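PDB 4Z9F: halohydrin epoxidase A from Corynebacterium sp., which probably catalyses the reversible dehalogenation of vicinal halohydrins to epoxides, releasing hydrogen halide, on a Rossmann-like fold related to the short-chain dehydrogenases/reductases. Local coordinates for residues 124-132 with 219-227. The protein carries 1 engineered substitution. Numbering follows the deposited sequence.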
ATOM      1  N   ALA C 124      12.449  28.298 -14.403  1.00 24.06           N
ATOM      2  CA  ALA C 124      11.548  29.305 -13.864  1.00 24.89           C
ATOM      3  C   ALA C 124      11.393  29.214 -12.356  1.00 26.54           C
ATOM      4  O   ALA C 124      10.661  30.024 -11.782  1.00 24.71           O
ATOM      5  CB  ALA C 124      10.171  29.210 -14.533  1.00 25.11           C
ATOM      6  N   GLY C 125      12.047  28.256 -11.705  1.00 22.87           N
ATOM      7  CA  GLY C 125      11.981  28.151 -10.259  1.00 26.72           C
ATOM      8  C   GLY C 125      10.863  27.284  -9.725  1.00 25.49           C
ATOM      9  O   GLY C 125      10.447  27.478  -8.575  1.00 25.60           O
ATOM     10  N   GLY C 126      10.348  26.358 -10.525  1.00 24.98           N
ATOM     11  CA  GLY C 126       9.431  25.340 -10.053  1.00 23.98           C
ATOM     12  C   GLY C 126       8.030  25.521 -10.612  1.00 25.68           C
ATOM     13  O   GLY C 126       7.715  26.490 -11.309  1.00 24.30           O
ATOM     14  N   ALA C 127       7.182  24.552 -10.262  1.00 18.77           N
ATOM     15  CA  ALA C 127       5.804  24.487 -10.727  1.00 18.34           C
ATOM     16  C   ALA C 127       5.129  23.279 -10.097  1.00 20.46           C
ATOM     17  O   ALA C 127       5.777  22.499  -9.390  1.00 24.71           O
ATOM     18  CB  ALA C 127       5.712  24.382 -12.251  1.00 20.49           C
ATOM     19  N   SER C 128       3.835  23.120 -10.344  1.00 21.14           N
ATOM     20  CA  SER C 128       3.114  21.917  -9.957  1.00 20.02           C
ATOM     21  C   SER C 128       2.734  21.137 -11.207  1.00 22.84           C
ATOM     22  O   SER C 128       2.292  21.710 -12.208  1.00 22.12           O
ATOM     23  CB  SER C 128       1.862  22.249  -9.139  1.00 17.93           C
ATOM     24  OG  SER C 128       2.185  22.926  -7.942  1.00 23.14           O
ATOM     25  N   VAL C 129       2.939  19.828 -11.161  1.00 20.48           N
ATOM     26  CA  VAL C 129       2.560  18.943 -12.238  1.00 18.18           C
ATOM     27  C   VAL C 129       1.627  17.923 -11.599  1.00 25.38           C
ATOM     28  O   VAL C 129       2.055  17.137 -10.739  1.00 18.45           O
ATOM     29  CB  VAL C 129       3.775  18.280 -12.905  1.00 22.20           C
ATOM     30  CG1 VAL C 129       3.362  17.492 -14.125  1.00 20.68           C
ATOM     31  CG2 VAL C 129       4.833  19.340 -13.289  1.00 20.03           C
ATOM     32  N   ILE C 130       0.348  17.976 -11.974  1.00 21.29           N
ATOM     33  CA  ILE C 130      -0.694  17.143 -11.381  1.00 21.11           C
ATOM     34  C   ILE C 130      -1.154  16.152 -12.434  1.00 25.38           C
ATOM     35  O   ILE C 130      -1.644  16.552 -13.497  1.00 22.66           O
ATOM     36  CB  ILE C 130      -1.866  17.992 -10.874  1.00 23.10           C
ATOM     37  CG1 ILE C 130      -1.365  18.988  -9.836  1.00 22.86           C
ATOM     38  CG2 ILE C 130      -2.953  17.099 -10.278  1.00 23.37           C
ATOM     39  CD1 ILE C 130      -2.278  20.131  -9.620  1.00 18.29           C
ATOM     40  N   PHE C 131      -0.998  14.862 -12.147  1.00 20.34           N
ATOM     41  CA  PHE C 131      -1.370  13.812 -13.079  1.00 20.47           C
ATOM     42  C   PHE C 131      -2.739  13.273 -12.688  1.00 20.70           C
ATOM     43  O   PHE C 131      -2.939  12.849 -11.543  1.00 22.85           O
ATOM     44  CB  PHE C 131      -0.326  12.695 -13.086  1.00 18.17           C
ATOM     45  CG  PHE C 131       0.987  13.105 -13.684  1.00 17.93           C
ATOM     46  CD1 PHE C 131       1.924  13.810 -12.937  1.00 19.74           C
ATOM     47  CD2 PHE C 131       1.296  12.766 -14.993  1.00 16.96           C
ATOM     48  CE1 PHE C 131       3.154  14.177 -13.493  1.00 15.50           C
ATOM     49  CE2 PHE C 131       2.518  13.145 -15.559  1.00 21.84           C
ATOM     50  CZ  PHE C 131       3.444  13.845 -14.806  1.00 19.13           C
ATOM     51  N   ILE C 132      -3.687  13.318 -13.620  1.00 18.10           N
ATOM     52  CA  ILE C 132      -4.984  12.690 -13.398  1.00 19.50           C
ATOM     53  C   ILE C 132      -4.876  11.253 -13.873  1.00 20.51           C
ATOM     54  O   ILE C 132      -4.641  10.995 -15.058  1.00 20.30           O
ATOM     55  CB  ILE C 132      -6.117  13.430 -14.125  1.00 19.19           C
ATOM     56  CG1 ILE C 132      -5.987  14.944 -13.949  1.00 19.07           C
ATOM     57  CG2 ILE C 132      -7.481  12.921 -13.618  1.00 21.72           C
ATOM     58  CD1 ILE C 132      -6.250  15.502 -12.554  1.00 18.32           C
ATOM     59  N   LEU C 219      -9.577  20.584  -5.195  1.00 19.07           N
ATOM     60  CA  LEU C 219      -8.344  19.842  -4.930  1.00 17.43           C
ATOM     61  C   LEU C 219      -7.218  20.323  -5.845  1.00 20.65           C
ATOM     62  O   LEU C 219      -6.091  20.560  -5.391  1.00 19.64           O
ATOM     63  CB  LEU C 219      -8.585  18.340  -5.110  1.00 21.15           C
ATOM     64  CG  LEU C 219      -7.360  17.433  -5.008  1.00 20.84           C
ATOM     65  CD1 LEU C 219      -6.743  17.551  -3.629  1.00 19.42           C
ATOM     66  CD2 LEU C 219      -7.708  15.971  -5.327  1.00 18.36           C
ATOM     67  N   ILE C 220      -7.521  20.508  -7.128  1.00 20.08           N
ATOM     68  CA  ILE C 220      -6.503  20.907  -8.095  1.00 18.21           C
ATOM     69  C   ILE C 220      -5.962  22.301  -7.776  1.00 21.47           C
ATOM     70  O   ILE C 220      -4.750  22.535  -7.841  1.00 20.34           O
ATOM     71  CB  ILE C 220      -7.072  20.812  -9.524  1.00 23.30           C
ATOM     72  CG1 ILE C 220      -7.118  19.346  -9.973  1.00 21.62           C
ATOM     73  CG2 ILE C 220      -6.251  21.643 -10.502  1.00 21.32           C
ATOM     74  CD1 ILE C 220      -7.734  19.129 -11.349  1.00 21.24           C
ATOM     75  N   THR C 221      -6.837  23.250  -7.435  1.00 20.77           N
ATOM     76  CA  THR C 221      -6.329  24.589  -7.143  1.00 20.79           C
ATOM     77  C   THR C 221      -5.641  24.642  -5.783  1.00 23.06           C
ATOM     78  O   THR C 221      -4.726  25.453  -5.584  1.00 19.87           O
ATOM     79  CB  THR C 221      -7.441  25.643  -7.222  1.00 23.84           C
ATOM     80  OG1 THR C 221      -8.491  25.343  -6.295  1.00 26.94           O
ATOM     81  CG2 THR C 221      -8.008  25.727  -8.637  1.00 23.74           C
ATOM     82  N   PHE C 222      -6.056  23.789  -4.836  1.00 19.42           N
ATOM     83  CA  PHE C 222      -5.319  23.680  -3.582  1.00 18.81           C
ATOM     84  C   PHE C 222      -3.911  23.158  -3.824  1.00 17.35           C
ATOM     85  O   PHE C 222      -2.942  23.688  -3.264  1.00 20.49           O
ATOM     86  CB  PHE C 222      -6.062  22.773  -2.598  1.00 19.78           C
ATOM     87  CG  PHE C 222      -5.309  22.536  -1.316  1.00 18.97           C
ATOM     88  CD1 PHE C 222      -5.231  23.529  -0.356  1.00 24.46           C
ATOM     89  CD2 PHE C 222      -4.697  21.323  -1.071  1.00 21.74           C
ATOM     90  CE1 PHE C 222      -4.558  23.327   0.827  1.00 22.24           C
ATOM     91  CE2 PHE C 222      -4.003  21.111   0.133  1.00 24.80           C
ATOM     92  CZ  PHE C 222      -3.941  22.120   1.069  1.00 21.39           C
ATOM     93  N   LEU C 223      -3.769  22.134  -4.676  1.00 20.75           N
ATOM     94  CA  LEU C 223      -2.432  21.655  -5.014  1.00 17.23           C
ATOM     95  C   LEU C 223      -1.643  22.725  -5.763  1.00 21.07           C
ATOM     96  O   LEU C 223      -0.487  22.998  -5.425  1.00 19.72           O
ATOM     97  CB  LEU C 223      -2.506  20.362  -5.829  1.00 17.89           C
ATOM     98  CG  LEU C 223      -3.081  19.156  -5.060  1.00 16.13           C
ATOM     99  CD1 LEU C 223      -3.137  17.911  -5.930  1.00 17.26           C
ATOM    100  CD2 LEU C 223      -2.291  18.866  -3.771  1.00 18.29           C
ATOM    101  N   ALA C 224      -2.265  23.376  -6.750  1.00 22.30           N
ATOM    102  CA  ALA C 224      -1.563  24.385  -7.546  1.00 21.08           C
ATOM    103  C   ALA C 224      -1.074  25.564  -6.717  1.00 20.95           C
ATOM    104  O   ALA C 224      -0.137  26.252  -7.142  1.00 21.76           O
ATOM    105  CB  ALA C 224      -2.472  24.896  -8.670  1.00 19.75           C
ATOM    106  N   SER C 225      -1.685  25.814  -5.552  1.00 18.04           N
ATOM    107  CA  SER C 225      -1.319  26.938  -4.692  1.00 21.48           C
ATOM    108  C   SER C 225       0.020  26.738  -3.994  1.00 22.63           C
ATOM    109  O   SER C 225       0.622  27.719  -3.541  1.00 24.17           O
ATOM    110  CB  SER C 225      -2.390  27.156  -3.619  1.00 24.69           C
ATOM    111  OG  SER C 225      -2.208  26.256  -2.523  1.00 24.13           O
ATOM    112  N   ARG C 226       0.468  25.492  -3.865  1.00 18.63           N
ATOM    113  CA  ARG C 226       1.688  25.081  -3.168  1.00 18.39           C
ATOM    114  C   ARG C 226       1.653  25.404  -1.671  1.00 22.48           C
ATOM    115  O   ARG C 226       2.687  25.299  -0.993  1.00 25.82           O
ATOM    116  CB  ARG C 226       2.945  25.699  -3.812  1.00 22.68           C
ATOM    117  CG  ARG C 226       3.007  25.567  -5.340  1.00 21.17           C
ATOM    118  CD  ARG C 226       4.342  26.100  -5.934  1.00 23.70           C
ATOM    119  NE  ARG C 226       4.200  26.545  -7.328  1.00 25.61           N
ATOM    120  CZ  ARG C 226       5.140  27.192  -8.025  1.00 30.51           C
ATOM    121  NH1 ARG C 226       6.323  27.465  -7.473  1.00 24.07           N
ATOM    122  NH2 ARG C 226       4.901  27.574  -9.278  1.00 25.81           N
ATOM    123  N   ARG C 227       0.490  25.774  -1.128  1.00 21.66           N
ATOM    124  CA  ARG C 227       0.398  26.129   0.285  1.00 19.67           C
ATOM    125  C   ARG C 227       0.667  24.947   1.209  1.00 18.51           C
ATOM    126  O   ARG C 227       1.008  25.168   2.374  1.00 19.10           O
ATOM    127  CB  ARG C 227      -0.977  26.726   0.603  1.00 20.93           C
ATOM    128  CG  ARG C 227      -1.229  28.072  -0.091  1.00 22.00           C
ATOM    129  CD  ARG C 227      -2.331  28.871   0.602  1.00 27.55           C
ATOM    130  NE  ARG C 227      -3.577  28.125   0.647  1.00 33.25           N
ATOM    131  CZ  ARG C 227      -4.228  27.796   1.755  1.00 28.19           C
ATOM    132  NH1 ARG C 227      -3.780  28.169   2.951  1.00 28.43           N
ATOM    133  NH2 ARG C 227      -5.351  27.101   1.660  1.00 33.17           N
TER
HETATM  134  O   HOH W   1       6.249  28.807 -11.511  1.00 29.16           O
HETATM  135  O   HOH W   2       2.154  22.349  -5.410  1.00 20.26           O
HETATM  136  O   HOH W   3       1.925  25.551  -8.776  1.00 21.86           O
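G126 and A127 meet the guanidinium of R226 where strand 127-132 begins, a worked example of how one strand-helix interface can change from water-bridged at the strand's start to apolar further along. The link from G126 is indirect: one water donates to G126 O at 2.7 Å and accepts from R226 NH2. Next to it, A127 offers backbone rather than side chain, its CA lying 3.5 Å from R226 NH2 over one face of the guanidinium, towards the rim. R226 NH2 also forms a salt bridge with D74 OD1, and the waters bound to NH2 and NE lie in the guanidinium plane at its edge, an arrangement that fixes the group's rotation. S128 follows, with OG beside its backbone N (chi1 -61°) and bonded to two waters. The first, 2.6 Å from S128 OG, donates to L223 O; the second, 2.8 Å from S128 OG, also bonds A224 O and accepts from R226 NE. S128 OG itself stays 3.7 Å from L223 O. Two residues on, the contact turns to hydrocarbon: I130 extends its CG1 branch (chi2 161°) until CD1 lies 3.8 Å from L223 CB, close also to I220 O. At I132 the bent chain crosses I220 at about a right angle, the two CD1 methyls 4.1 Å apart. Segment 219-224 runs roughly antiparallel to strand 127-132, their axes at 149°. In this Rossmann-like alpha/beta/alpha sandwich the strand lies between strands 73-79 and 170-177, A127 and V129 pack on helix 96-123 across the sheet, and F222 stacks on F222 of a second subunit.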